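Local coordinates for predicted protease of the collagenase family (Methanopyrus kandleri, PDB 5D88), which probably acts as a peptidase of the U32 family, built on a TIM barrel and carrying a bound zinc ion, at residues R24-C29 and T36-S41; C29-L34 and K74-S79; E65-V70 and L106-S111; T136-H141 and E185-V190; S140-V145 and F202-F207. All coordinates share one frame; numbering follows the deposited sequence. Where two conformers were deposited one is given.

The five contacts run from the inside of a TIM barrel to its outer surface. Contacts 4 and 5 are buried; they share Ser140 and His141 and meet at one acetate, so their chemistry is that of arginines faced by methyl groups, with a histidine and a bound anion. Contacts 1 and 2 are partly buried on the outer side of the barrel, share Cys29 and rely on proline, aromatic and leucine packing with arginines at the margin. Contact 3 is a surface contact made by one hydrogen bond, and uses helix 63-75 as contact 2 does. Trp25 of contact 1 reaches Arg187 of contact 4, so the outer and inner groups meet through strand 23-27.

Contact 1: R24-C29 and T36-S41; sequences RWYLCC and TVPEDS
Tyr26 sets its ring against residues 36-41 because CG stands anti to the carbonyl carbon and beside the backbone N (chi1 -72°), and there it meets the pyrrolidine of Pro38 almost squarely. Pro38 CD sits over the middle of the ring, 3.7 Å from the centroid and 12° off the normal, a CH-pi contact in which the two side chains cross at about a right angle. Beyond it, Pro38 CG reaches the phenol end, 3.6 Å from Tyr26 OH. The root of the tyrosine is covered as well: both methyls of Val37 lie against its CB, with CG2 of Val37 4.1 Å from CB of Tyr26. Ser41 closes in on the ring obliquely, its OG 3.0 Å from CE1 of Tyr26. That hydroxyl gives its proton to Pro38 O (OG to O 2.9 Å), and Ser41 N donates to the same oxygen from the same face of the carbonyl plane. The type I turn from Pro38 to Ser41 is thus pinned twice, which fixes both the proline and the serine against the tyrosine. In one of its two modelled conformers, Arg24 grips Tyr26 OH side-on with NE and NH2, the NH2 bond measuring 2.8 Å; this hold is therefore less certain than the packing. Backbone bonds from Tyr26 to Gly43 and Val45 join strand 23-27 to its parallel neighbour. The arrangement is that of the first beta-alpha-beta crossover of a TIM barrel, with the connection after helix 31-34 folded over an outward side chain of the strand it leaves.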
# COMPACT_ATOMS: atom_id res chain seq x y z
N ARG A 24 15.06 19.61 13.59
CA ARG A 24 15.31 18.23 14.01
C ARG A 24 14.19 17.72 14.90
O ARG A 24 13.89 18.32 15.94
CB ARG A 24 16.65 18.12 14.73
CG ARG A 24 17.82 18.43 13.81
CD ARG A 24 19.16 18.12 14.45
NE ARG A 24 19.31 16.71 14.84
CZ ARG A 24 19.77 15.75 14.05
NH1 ARG A 24 20.10 16.00 12.79
NH2 ARG A 24 19.89 14.51 14.51
N TRP A 25 13.60 16.61 14.50
CA TRP A 25 12.50 15.96 15.17
C TRP A 25 12.91 14.56 15.59
O TRP A 25 13.61 13.86 14.85
CB TRP A 25 11.30 15.88 14.24
CG TRP A 25 10.73 17.22 13.94
CD1 TRP A 25 11.17 18.12 13.01
CD2 TRP A 25 9.60 17.82 14.58
NE1 TRP A 25 10.38 19.24 13.04
CE2 TRP A 25 9.41 19.08 13.99
CE3 TRP A 25 8.74 17.41 15.59
CZ2 TRP A 25 8.38 19.93 14.38
CZ3 TRP A 25 7.73 18.25 15.98
CH2 TRP A 25 7.56 19.49 15.38
N TYR A 26 12.48 14.14 16.78
CA TYR A 26 12.80 12.83 17.31
C TYR A 26 11.53 12.06 17.64
O TYR A 26 10.61 12.59 18.26
CB TYR A 26 13.68 12.95 18.56
CG TYR A 26 15.07 13.38 18.22
CD1 TYR A 26 15.37 14.72 18.02
CD2 TYR A 26 16.08 12.44 18.05
CE1 TYR A 26 16.66 15.11 17.68
CE2 TYR A 26 17.33 12.82 17.70
CZ TYR A 26 17.63 14.15 17.52
OH TYR A 26 18.91 14.50 17.18
N LEU A 27 11.51 10.80 17.23
CA LEU A 27 10.46 9.88 17.64
C LEU A 27 10.51 9.68 19.15
O LEU A 27 11.59 9.56 19.74
CB LEU A 27 10.64 8.54 16.92
CG LEU A 27 9.62 7.46 17.27
CD1 LEU A 27 8.26 7.75 16.66
CD2 LEU A 27 10.12 6.09 16.87
N CYS A 28 9.34 9.65 19.78
CA CYS A 28 9.27 9.38 21.21
C CYS A 28 8.13 8.41 21.45
O CYS A 28 6.96 8.76 21.24
CB CYS A 28 9.09 10.67 22.01
SG CYS A 28 8.97 10.39 23.75
N CYS A 29 8.46 7.20 21.93
CA CYS A 29 7.50 6.12 22.10
C CYS A 29 7.14 5.85 23.54
O CYS A 29 6.27 5.00 23.80
CB CYS A 29 8.02 4.82 21.49
SG CYS A 29 8.21 4.91 19.74
N THR A 36 15.82 10.98 26.52
CA THR A 36 16.99 10.82 25.66
C THR A 36 17.00 11.78 24.48
O THR A 36 18.00 11.85 23.75
CB THR A 36 17.08 9.38 25.14
OG1 THR A 36 16.18 9.21 24.04
CG2 THR A 36 16.75 8.38 26.25
N VAL A 37 15.93 12.51 24.27
CA VAL A 37 15.87 13.48 23.18
C VAL A 37 16.87 14.60 23.45
O VAL A 37 16.87 15.15 24.57
CB VAL A 37 14.46 14.04 23.04
CG1 VAL A 37 14.42 15.19 22.02
CG2 VAL A 37 13.50 12.93 22.66
N PRO A 38 17.71 14.97 22.49
CA PRO A 38 18.67 16.05 22.74
C PRO A 38 17.98 17.34 23.15
O PRO A 38 16.89 17.67 22.67
CB PRO A 38 19.39 16.19 21.40
CG PRO A 38 19.26 14.83 20.78
CD PRO A 38 17.90 14.37 21.16
N GLU A 39 18.65 18.08 24.04
CA GLU A 39 18.05 19.30 24.60
C GLU A 39 17.71 20.33 23.52
O GLU A 39 16.72 21.06 23.66
CB GLU A 39 18.99 19.92 25.63
CG GLU A 39 18.95 19.23 26.99
CD GLU A 39 19.74 19.99 28.06
OE1 GLU A 39 19.43 21.18 28.30
OE2 GLU A 39 20.67 19.40 28.65
N ASP A 40 18.51 20.41 22.46
CA ASP A 40 18.31 21.45 21.44
C ASP A 40 17.36 21.02 20.33
O ASP A 40 17.26 21.72 19.31
CB ASP A 40 19.65 21.87 20.84
CG ASP A 40 20.44 20.70 20.28
OD1 ASP A 40 19.84 19.62 20.08
OD2 ASP A 40 21.66 20.86 20.04
N SER A 41 16.65 19.92 20.49
CA SER A 41 15.78 19.45 19.43
C SER A 41 14.61 20.41 19.22
O SER A 41 14.22 21.17 20.12
CB SER A 41 15.25 18.06 19.77
OG SER A 41 16.34 17.16 19.88

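Contact 2: C29-L34 and K74-S79; sequences CSRHHL and KDRGLS
Leu34 and Leu78 form the buried, apolar part of this contact, their chains sliding past each other in opposite directions until CD1 of Leu34 lies 4.1 Å from CD1 of Leu78. Along the outer flank of Leu34 runs Arg76, whose chain is extended from CG to NE and brings NH1 obliquely to 3.8 Å from CG of Leu34. The outer part is looser, and a water enters it. This water accepts from Arg76 NH1 (2.8 Å) and donates to Leu34 O (2.8 Å), linking two groups that do not bond directly. Farther out, Arg31 turns at chi2 (68°) to bring its own guanidinium up to that of Arg76. The two planes stand 87° apart, with NH2 of Arg31 3.5 Å from NH2 of Arg76; both groups are donors, and Asp35 OD1, salt-bridged to NH1 of each, probably makes this closeness tolerable by offsetting the gathered positive charge. Each segment is also fixed from within. Ser30, at the N-cap of the short, weakly bonded helix 31-34, accepts through OG from His33 N at 2.9 Å, whereas Gly77, with positive phi, is the C-prime residue of a Schellman motif, its N bonded to Lys74 O at 2.8 Å and Leu78 N bonded back to Ala73 O. Leu34 and Leu78 both rest on Ile44 of strand 43-47, Arg31 and Leu34 lean on Val72 of helix 63-75, and Ser79 then enters strand 79-83, bonded to Asp42 and Ile44.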
# COMPACT_ATOMS: atom_id res chain seq x y z
N CYS A 29 8.46 7.20 21.93
CA CYS A 29 7.50 6.12 22.10
C CYS A 29 7.14 5.85 23.54
O CYS A 29 6.27 5.00 23.80
CB CYS A 29 8.02 4.82 21.49
SG CYS A 29 8.21 4.91 19.74
N SER A 30 7.76 6.55 24.48
CA SER A 30 7.50 6.32 25.89
C SER A 30 7.95 7.54 26.67
O SER A 30 8.78 8.32 26.20
CB SER A 30 8.22 5.07 26.42
OG SER A 30 9.61 5.29 26.53
N ARG A 31 7.39 7.68 27.87
CA ARG A 31 7.85 8.73 28.76
C ARG A 31 9.35 8.64 29.00
O ARG A 31 10.04 9.66 29.09
CB ARG A 31 7.07 8.65 30.08
CG ARG A 31 7.59 9.58 31.15
CD ARG A 31 7.33 11.03 30.78
NE ARG A 31 7.83 11.94 31.81
CZ ARG A 31 9.09 12.33 31.92
NH1 ARG A 31 10.01 11.88 31.06
NH2 ARG A 31 9.44 13.16 32.89
N HIS A 32 9.89 7.42 29.11
CA HIS A 32 11.32 7.29 29.36
C HIS A 32 12.15 7.69 28.14
O HIS A 32 13.21 8.30 28.28
CB HIS A 32 11.65 5.86 29.79
CG HIS A 32 13.12 5.61 29.91
ND1 HIS A 32 13.90 6.17 30.89
CD2 HIS A 32 13.96 4.87 29.14
CE1 HIS A 32 15.15 5.78 30.74
NE2 HIS A 32 15.21 4.98 29.69
N HIS A 33 11.69 7.31 26.95
CA HIS A 33 12.35 7.67 25.69
C HIS A 33 12.52 9.19 25.57
O HIS A 33 13.49 9.66 24.96
CB HIS A 33 11.49 7.13 24.53
CG HIS A 33 12.20 6.97 23.21
ND1 HIS A 33 11.50 6.83 22.02
CD2 HIS A 33 13.51 6.89 22.89
CE1 HIS A 33 12.36 6.70 21.03
NE2 HIS A 33 13.59 6.73 21.53
N LEU A 34 11.58 9.95 26.13
CA LEU A 34 11.63 11.41 26.05
C LEU A 34 12.90 11.96 26.68
O LEU A 34 13.45 12.97 26.21
CB LEU A 34 10.41 12.01 26.74
CG LEU A 34 10.26 13.54 26.71
CD1 LEU A 34 10.26 14.06 25.28
CD2 LEU A 34 8.98 13.99 27.44
N LYS A 74 6.02 19.58 26.20
CA LYS A 74 5.71 21.01 26.14
C LYS A 74 6.40 21.76 27.28
O LYS A 74 6.89 22.88 27.07
CB LYS A 74 4.21 21.22 26.19
CG LYS A 74 3.50 20.83 24.93
CD LYS A 74 2.00 20.82 25.15
CE LYS A 74 1.23 20.50 23.89
NZ LYS A 74 0.90 21.74 23.15
N ASP A 75 6.43 21.18 28.48
CA ASP A 75 7.15 21.82 29.58
C ASP A 75 8.58 22.12 29.19
O ASP A 75 9.14 23.15 29.59
CB ASP A 75 7.12 20.92 30.81
CG ASP A 75 5.86 21.09 31.63
OD1 ASP A 75 4.82 21.45 31.05
OD2 ASP A 75 5.93 20.86 32.85
N ARG A 76 9.20 21.22 28.43
CA ARG A 76 10.58 21.37 28.00
C ARG A 76 10.70 22.19 26.72
O ARG A 76 11.79 22.28 26.15
CB ARG A 76 11.20 19.98 27.85
CG ARG A 76 11.19 19.18 29.19
CD ARG A 76 11.69 17.74 29.06
NE ARG A 76 11.68 17.02 30.34
CZ ARG A 76 12.05 15.75 30.49
NH1 ARG A 76 12.45 15.04 29.45
NH2 ARG A 76 12.01 15.18 31.69
N GLY A 77 9.60 22.80 26.27
CA GLY A 77 9.62 23.69 25.12
C GLY A 77 9.75 23.00 23.77
O GLY A 77 10.10 23.65 22.79
N LEU A 78 9.49 21.70 23.71
CA LEU A 78 9.51 20.97 22.46
C LEU A 78 8.18 21.12 21.74
O LEU A 78 7.11 21.06 22.36
CB LEU A 78 9.80 19.49 22.72
CG LEU A 78 11.21 19.18 23.20
CD1 LEU A 78 11.30 17.81 23.87
CD2 LEU A 78 12.18 19.24 22.03
N SER A 79 8.24 21.34 20.43
CA SER A 79 7.05 21.16 19.60
C SER A 79 6.68 19.68 19.55
O SER A 79 7.52 18.81 19.79
CB SER A 79 7.28 21.71 18.19
OG SER A 79 7.57 23.09 18.23
O HOH W 1 13.52 15.71 26.94

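Contact 3: E65-V70 and L106-S111; sequences EVEDIV and LDYLAS
Glu67 and Tyr108 reach each other between helices 63-75 and 98-113, and the glutamate can be followed outward atom by atom. Its CB remains 5.2 Å from OH of Tyr108, too far to touch. The chain then runs on extended, and CG comes within 3.7 Å of Tyr108 OH, the first real approach. CD follows at 3.8 Å from the same hydroxyl. Here the last torsion decides which oxygen is used: with chi3 at -6°, OE1 is folded back toward CB, and OE2 is the one presented to the tyrosine. Tyr108 OH donates its proton to Glu67 OE2 at 3.0 Å, the acceptor using its anti lone pair, the one directed away from OE1. OE2 lies at the edge of the ring and in its plane, 3.7 Å from CE1 of Tyr108, while the carboxylate plane is turned 43° from that of the ring. These helices are consecutive members of the outer layer of the TIM barrel, following strands 43-47 and 79-83, and at Glu67 and Leu109 their CA atoms are 10.5 Å apart. The two long side chains together bridge that distance. Tyr108 supplies its share with CG anti to the backbone N (chi1 168°), which carries the ring out across the groove. Leu113, farther along helix 98-113, touches Val66, Glu67 and Tyr108.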
# COMPACT_ATOMS: atom_id res chain seq x y z
N GLU A 65 -0.11 7.12 28.20
CA GLU A 65 1.30 7.46 28.03
C GLU A 65 1.49 8.63 27.07
O GLU A 65 2.33 9.50 27.31
CB GLU A 65 2.08 6.28 27.48
CG GLU A 65 2.13 5.07 28.33
CD GLU A 65 2.96 4.00 27.65
OE1 GLU A 65 4.20 4.12 27.68
OE2 GLU A 65 2.36 3.08 27.04
N VAL A 66 0.75 8.62 25.97
CA VAL A 66 0.81 9.72 25.01
C VAL A 66 0.57 11.05 25.72
O VAL A 66 1.29 12.03 25.50
CB VAL A 66 -0.21 9.49 23.88
CG1 VAL A 66 -0.33 10.71 22.98
CG2 VAL A 66 0.20 8.27 23.09
N GLU A 67 -0.45 11.10 26.58
CA GLU A 67 -0.80 12.36 27.21
C GLU A 67 0.29 12.83 28.16
O GLU A 67 0.61 14.02 28.21
CB GLU A 67 -2.16 12.21 27.90
CG GLU A 67 -3.24 11.98 26.83
CD GLU A 67 -4.64 11.72 27.37
OE1 GLU A 67 -4.81 11.59 28.61
OE2 GLU A 67 -5.57 11.63 26.54
N ASP A 68 0.91 11.89 28.88
CA ASP A 68 2.05 12.21 29.73
C ASP A 68 3.25 12.71 28.91
O ASP A 68 3.90 13.70 29.28
CB ASP A 68 2.42 10.97 30.54
CG ASP A 68 3.46 11.24 31.59
OD1 ASP A 68 3.40 12.30 32.24
OD2 ASP A 68 4.34 10.37 31.76
N ILE A 69 3.55 12.03 27.80
CA ILE A 69 4.66 12.45 26.94
C ILE A 69 4.45 13.87 26.45
O ILE A 69 5.39 14.68 26.43
CB ILE A 69 4.79 11.48 25.75
CG1 ILE A 69 5.33 10.13 26.21
CG2 ILE A 69 5.70 12.09 24.65
CD1 ILE A 69 5.06 9.02 25.19
N VAL A 70 3.24 14.18 26.00
CA VAL A 70 2.99 15.48 25.39
C VAL A 70 3.10 16.59 26.44
O VAL A 70 3.69 17.65 26.17
CB VAL A 70 1.62 15.49 24.69
CG1 VAL A 70 1.29 16.87 24.19
CG2 VAL A 70 1.63 14.51 23.51
N LEU A 106 -9.51 14.10 15.01
CA LEU A 106 -8.70 15.29 14.80
C LEU A 106 -8.97 16.34 15.87
O LEU A 106 -8.04 17.03 16.28
CB LEU A 106 -8.94 15.85 13.40
CG LEU A 106 -8.63 14.83 12.30
CD1 LEU A 106 -8.90 15.42 10.95
CD2 LEU A 106 -7.20 14.35 12.39
N ASP A 107 -10.21 16.45 16.36
CA ASP A 107 -10.48 17.34 17.48
C ASP A 107 -9.67 16.94 18.70
O ASP A 107 -9.17 17.79 19.44
CB ASP A 107 -11.95 17.33 17.86
CG ASP A 107 -12.82 18.05 16.88
OD1 ASP A 107 -12.33 18.73 15.96
OD2 ASP A 107 -14.05 17.93 17.08
N TYR A 108 -9.57 15.64 18.94
CA TYR A 108 -8.76 15.17 20.05
C TYR A 108 -7.32 15.64 19.90
O TYR A 108 -6.73 16.21 20.82
CB TYR A 108 -8.84 13.66 20.13
CG TYR A 108 -7.83 13.06 21.05
CD1 TYR A 108 -7.94 13.22 22.42
CD2 TYR A 108 -6.76 12.34 20.55
CE1 TYR A 108 -7.01 12.68 23.28
CE2 TYR A 108 -5.82 11.78 21.40
CZ TYR A 108 -5.94 11.96 22.76
OH TYR A 108 -5.01 11.43 23.61
N LEU A 109 -6.75 15.48 18.71
CA LEU A 109 -5.37 15.91 18.47
C LEU A 109 -5.24 17.42 18.62
O LEU A 109 -4.31 17.92 19.27
CB LEU A 109 -4.93 15.48 17.09
CG LEU A 109 -4.93 13.97 16.84
CD1 LEU A 109 -4.48 13.72 15.42
CD2 LEU A 109 -4.02 13.26 17.82
N ALA A 110 -6.17 18.17 18.01
CA ALA A 110 -6.04 19.62 17.91
C ALA A 110 -6.36 20.32 19.23
O ALA A 110 -5.71 21.31 19.58
CB ALA A 110 -6.95 20.17 16.81
N SER A 111 -7.37 19.83 19.96
CA SER A 111 -7.94 20.59 21.06
C SER A 111 -7.74 19.96 22.43
O SER A 111 -7.77 20.68 23.43
CB SER A 111 -9.44 20.78 20.83
OG SER A 111 -9.64 21.47 19.61

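Contact 4: T136-H141 and E185-V190; sequences TVVVSH and ELRTAV. With ACT (acetate ion), chain C.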
# COMPACT_ATOMS: atom_id res chain seq x y z
N THR A 136 0.11 21.81 11.52
CA THR A 136 1.07 21.45 10.48
C THR A 136 0.71 20.09 9.92
O THR A 136 0.60 19.12 10.67
CB THR A 136 2.50 21.41 11.03
OG1 THR A 136 2.81 22.63 11.70
CG2 THR A 136 3.51 21.22 9.91
N VAL A 137 0.55 19.99 8.60
CA VAL A 137 0.19 18.74 7.95
C VAL A 137 1.45 18.15 7.32
O VAL A 137 1.98 18.70 6.34
CB VAL A 137 -0.91 18.95 6.90
CG1 VAL A 137 -1.30 17.63 6.27
CG2 VAL A 137 -2.12 19.62 7.51
N VAL A 138 1.92 17.05 7.89
CA VAL A 138 3.16 16.38 7.47
C VAL A 138 2.79 15.06 6.81
O VAL A 138 2.11 14.23 7.42
CB VAL A 138 4.09 16.12 8.66
CG1 VAL A 138 5.40 15.48 8.20
CG2 VAL A 138 4.37 17.38 9.43
N VAL A 139 3.24 14.86 5.58
CA VAL A 139 3.06 13.57 4.92
C VAL A 139 4.18 12.63 5.37
O VAL A 139 5.37 12.91 5.19
CB VAL A 139 3.06 13.72 3.40
CG1 VAL A 139 2.92 12.34 2.75
CG2 VAL A 139 1.92 14.64 2.96
N SER A 140 3.78 11.51 5.95
CA SER A 140 4.70 10.51 6.45
C SER A 140 5.48 9.85 5.32
O SER A 140 4.99 9.72 4.20
CB SER A 140 3.94 9.43 7.21
OG SER A 140 4.84 8.51 7.84
N HIS A 141 6.68 9.38 5.65
CA HIS A 141 7.41 8.52 4.73
C HIS A 141 6.64 7.25 4.39
O HIS A 141 6.92 6.64 3.36
CB HIS A 141 8.78 8.18 5.33
CG HIS A 141 8.72 7.15 6.40
ND1 HIS A 141 8.34 7.45 7.69
CD2 HIS A 141 8.98 5.82 6.38
CE1 HIS A 141 8.32 6.34 8.41
NE2 HIS A 141 8.73 5.35 7.64
N GLU A 185 7.94 22.24 2.60
CA GLU A 185 9.15 21.81 3.26
C GLU A 185 9.36 20.32 2.99
O GLU A 185 8.40 19.55 2.91
CB GLU A 185 9.06 22.05 4.76
CG GLU A 185 8.77 23.49 5.14
CD GLU A 185 9.88 24.41 4.74
OE1 GLU A 185 10.97 24.26 5.32
OE2 GLU A 185 9.67 25.27 3.86
N LEU A 186 10.62 19.92 2.87
CA LEU A 186 10.93 18.50 2.70
C LEU A 186 11.63 17.96 3.94
O LEU A 186 12.59 18.55 4.44
CB LEU A 186 11.79 18.27 1.47
CG LEU A 186 11.13 18.69 0.17
CD1 LEU A 186 12.11 18.40 -0.93
CD2 LEU A 186 9.82 17.95 -0.08
N ARG A 187 11.16 16.80 4.38
CA ARG A 187 11.68 16.10 5.54
C ARG A 187 12.28 14.78 5.10
O ARG A 187 11.79 14.14 4.15
CB ARG A 187 10.56 15.85 6.54
CG ARG A 187 10.93 15.07 7.80
CD ARG A 187 9.71 14.84 8.70
NE ARG A 187 9.36 16.01 9.49
CZ ARG A 187 8.54 16.01 10.53
NH1 ARG A 187 7.95 14.88 10.93
NH2 ARG A 187 8.29 17.14 11.18
N THR A 188 13.33 14.36 5.81
CA THR A 188 13.93 13.05 5.65
C THR A 188 13.81 12.27 6.95
O THR A 188 14.01 12.83 8.03
CB THR A 188 15.41 13.16 5.24
OG1 THR A 188 15.98 11.86 5.19
CG2 THR A 188 16.19 14.01 6.23
N ALA A 189 13.45 11.00 6.83
CA ALA A 189 13.35 10.10 7.97
C ALA A 189 14.57 9.21 8.01
O ALA A 189 14.88 8.55 7.02
CB ALA A 189 12.09 9.23 7.87
N VAL A 190 15.25 9.18 9.16
CA VAL A 190 16.48 8.40 9.35
C VAL A 190 16.18 7.19 10.22
O VAL A 190 15.68 7.34 11.35
CB VAL A 190 17.58 9.25 9.99
CG1 VAL A 190 18.86 8.44 10.15
CG2 VAL A 190 17.79 10.53 9.16
C ACT C . 9.29 2.21 9.22
O ACT C . 9.74 2.83 8.22
OXT ACT C . 8.10 1.82 9.13
CH3 ACT C . 10.14 1.92 10.42
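Val138 lays its CG1 methyl over one face of the Arg187 guanidinium, 3.7 Å above the plane and displaced toward the rim. NH1 of Arg187 is the nearest atom to that methyl, 3.8 Å from CG1 of Val138, and the two side chains cross at about a right angle. Arg187 leaves its strand with CG anti to the backbone N and then bends at chi3 (-79°), which turns the flat group beneath the valine. Its polar rim looks elsewhere: NH2 forms a hydrogen bond with Gln81 and a salt bridge with Glu244, and Trp25 adds a cation-pi contact. A buried positive charge is thereby probably balanced well inside the protein. Strands 136-139 and 185-190 are the fifth and seventh of the TIM barrel, with strand 161-163 separating them, so these side chains meet across the barrel interior; both Val138 and Arg187 also touch Thr163 of the intervening strand. Just past the C-terminal end of the fifth strand, the ring of His141 approaches the seventh obliquely, ND1 standing 4.2 Å from CB of Ala189. Its other nitrogen faces a bound acetate, probably taken from the crystallisation liquor: His141 NE2 donates to acetate O at 2.8 Å, with an N-H...O angle of 155° and the acetate carbon in the ring plane. Were the histidine replaced by an alanine, that oxygen would probably lose a donor and a gap would open beside the methyl of Ala189. The same anion also accepts from the backbone N of Leu56 and of Ile193.

Contact 5: S140-V145 and F202-F207; sequences SHTAAV and FERNLF. With ACT (acetate ion), chain C.
Acetate O is gripped jointly by His141 and by Arg204, whose NH2 donates to it at 2.9 Å. The site lies at the mouth of the TIM barrel, where the loop after strand 136-139 faces helix 200-213. Arg204 presents the edge of its guanidinium to the anion, the acetate carbon in its plane, and NE adds a weak bond to acetate OXT at 3.3 Å. Ile193 O takes a further bond from NH2. The histidine ring and the guanidinium stand 85° apart, while CG2 of Thr142 covers one face of the guanidinium, 3.6 Å above its plane. NH1 turns to two waters, each accepting from it at 2.9 Å; one donates to His141 O and the other to Thr142 O. A leucine in place of Arg204 would probably strip the acetate of a charged partner and leave both waters without their link to the helix. The arginine side chain is about 10 Å from the bound zinc, whose ligands include Cys88 and His209. Beneath Thr142 the loop is braced by an ST turn, in which Thr142 N points almost straight at Ser140 OG, 3.2 Å away at an N-H...O angle of 177°.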
# COMPACT_ATOMS: atom_id res chain seq x y z
N SER A 140 3.78 11.51 5.95
CA SER A 140 4.70 10.51 6.45
C SER A 140 5.48 9.85 5.32
O SER A 140 4.99 9.72 4.20
CB SER A 140 3.94 9.43 7.21
OG SER A 140 4.84 8.51 7.84
N HIS A 141 6.68 9.38 5.65
CA HIS A 141 7.41 8.52 4.73
C HIS A 141 6.64 7.25 4.39
O HIS A 141 6.92 6.64 3.36
CB HIS A 141 8.78 8.18 5.33
CG HIS A 141 8.72 7.15 6.40
ND1 HIS A 141 8.34 7.45 7.69
CD2 HIS A 141 8.98 5.82 6.38
CE1 HIS A 141 8.32 6.34 8.41
NE2 HIS A 141 8.73 5.35 7.64
N THR A 142 5.65 6.85 5.20
CA THR A 142 4.90 5.64 4.84
C THR A 142 3.97 5.85 3.65
O THR A 142 3.44 4.86 3.12
CB THR A 142 4.07 5.14 6.02
OG1 THR A 142 3.14 6.17 6.39
CG2 THR A 142 4.99 4.78 7.21
N ALA A 143 3.77 7.09 3.20
CA ALA A 143 3.05 7.33 1.97
C ALA A 143 3.91 7.09 0.72
O ALA A 143 3.38 7.14 -0.40
CB ALA A 143 2.51 8.76 1.95
N ALA A 144 5.21 6.88 0.89
CA ALA A 144 6.12 6.49 -0.20
C ALA A 144 6.19 7.54 -1.31
O ALA A 144 6.22 7.20 -2.49
CB ALA A 144 5.73 5.13 -0.77
N VAL A 145 6.27 8.81 -0.94
CA VAL A 145 6.41 9.88 -1.93
C VAL A 145 7.84 9.86 -2.47
O VAL A 145 8.79 10.20 -1.77
CB VAL A 145 6.08 11.25 -1.33
CG1 VAL A 145 6.33 12.34 -2.36
CG2 VAL A 145 4.62 11.30 -0.89
N PHE A 202 2.73 -4.19 2.67
CA PHE A 202 1.77 -5.09 3.27
C PHE A 202 1.91 -5.11 4.79
O PHE A 202 0.91 -5.17 5.51
CB PHE A 202 1.96 -6.49 2.68
CG PHE A 202 1.83 -6.50 1.18
CD1 PHE A 202 0.57 -6.55 0.59
CD2 PHE A 202 2.95 -6.41 0.37
CE1 PHE A 202 0.43 -6.53 -0.78
CE2 PHE A 202 2.82 -6.38 -1.02
CZ PHE A 202 1.57 -6.44 -1.60
N GLU A 203 3.15 -5.06 5.28
CA GLU A 203 3.38 -5.11 6.71
C GLU A 203 2.91 -3.83 7.39
O GLU A 203 2.34 -3.88 8.49
CB GLU A 203 4.86 -5.37 6.99
CG GLU A 203 5.16 -5.61 8.45
CD GLU A 203 6.59 -6.01 8.69
OE1 GLU A 203 7.47 -5.65 7.89
OE2 GLU A 203 6.84 -6.70 9.71
N ARG A 204 3.09 -2.68 6.73
CA ARG A 204 2.58 -1.43 7.28
C ARG A 204 1.06 -1.38 7.26
O ARG A 204 0.46 -0.82 8.17
CB ARG A 204 3.17 -0.26 6.53
CG ARG A 204 4.64 -0.09 6.75
CD ARG A 204 5.01 1.17 6.09
NE ARG A 204 6.38 1.55 6.32
CZ ARG A 204 7.15 2.06 5.37
NH1 ARG A 204 6.69 2.22 4.12
NH2 ARG A 204 8.37 2.42 5.67
N ASN A 205 0.43 -1.97 6.24
CA ASN A 205 -1.03 -2.11 6.26
C ASN A 205 -1.46 -2.91 7.48
O ASN A 205 -2.43 -2.56 8.16
CB ASN A 205 -1.52 -2.80 4.99
CG ASN A 205 -1.59 -1.88 3.76
OD1 ASN A 205 -1.53 -0.65 3.85
ND2 ASN A 205 -1.78 -2.50 2.60
N LEU A 206 -0.75 -4.01 7.77
CA LEU A 206 -1.07 -4.84 8.92
C LEU A 206 -0.96 -4.06 10.22
O LEU A 206 -1.87 -4.09 11.05
CB LEU A 206 -0.15 -6.06 8.96
CG LEU A 206 -0.37 -7.03 10.13
CD1 LEU A 206 -1.72 -7.71 10.06
CD2 LEU A 206 0.80 -8.05 10.19
N PHE A 207 0.16 -3.37 10.43
CA PHE A 207 0.29 -2.63 11.68
C PHE A 207 -0.71 -1.47 11.77
O PHE A 207 -1.12 -1.09 12.87
CB PHE A 207 1.72 -2.12 11.86
CG PHE A 207 2.63 -3.10 12.49
CD1 PHE A 207 3.07 -4.20 11.78
CD2 PHE A 207 3.03 -2.95 13.81
CE1 PHE A 207 3.93 -5.13 12.35
CE2 PHE A 207 3.90 -3.88 14.41
CZ PHE A 207 4.34 -4.97 13.68
C ACT C . 9.29 2.21 9.22
O ACT C . 9.74 2.83 8.22
OXT ACT C . 8.10 1.82 9.13
CH3 ACT C . 10.14 1.92 10.42
O HOH W 2 8.09 4.27 2.66
O HOH W 3 3.88 2.19 3.36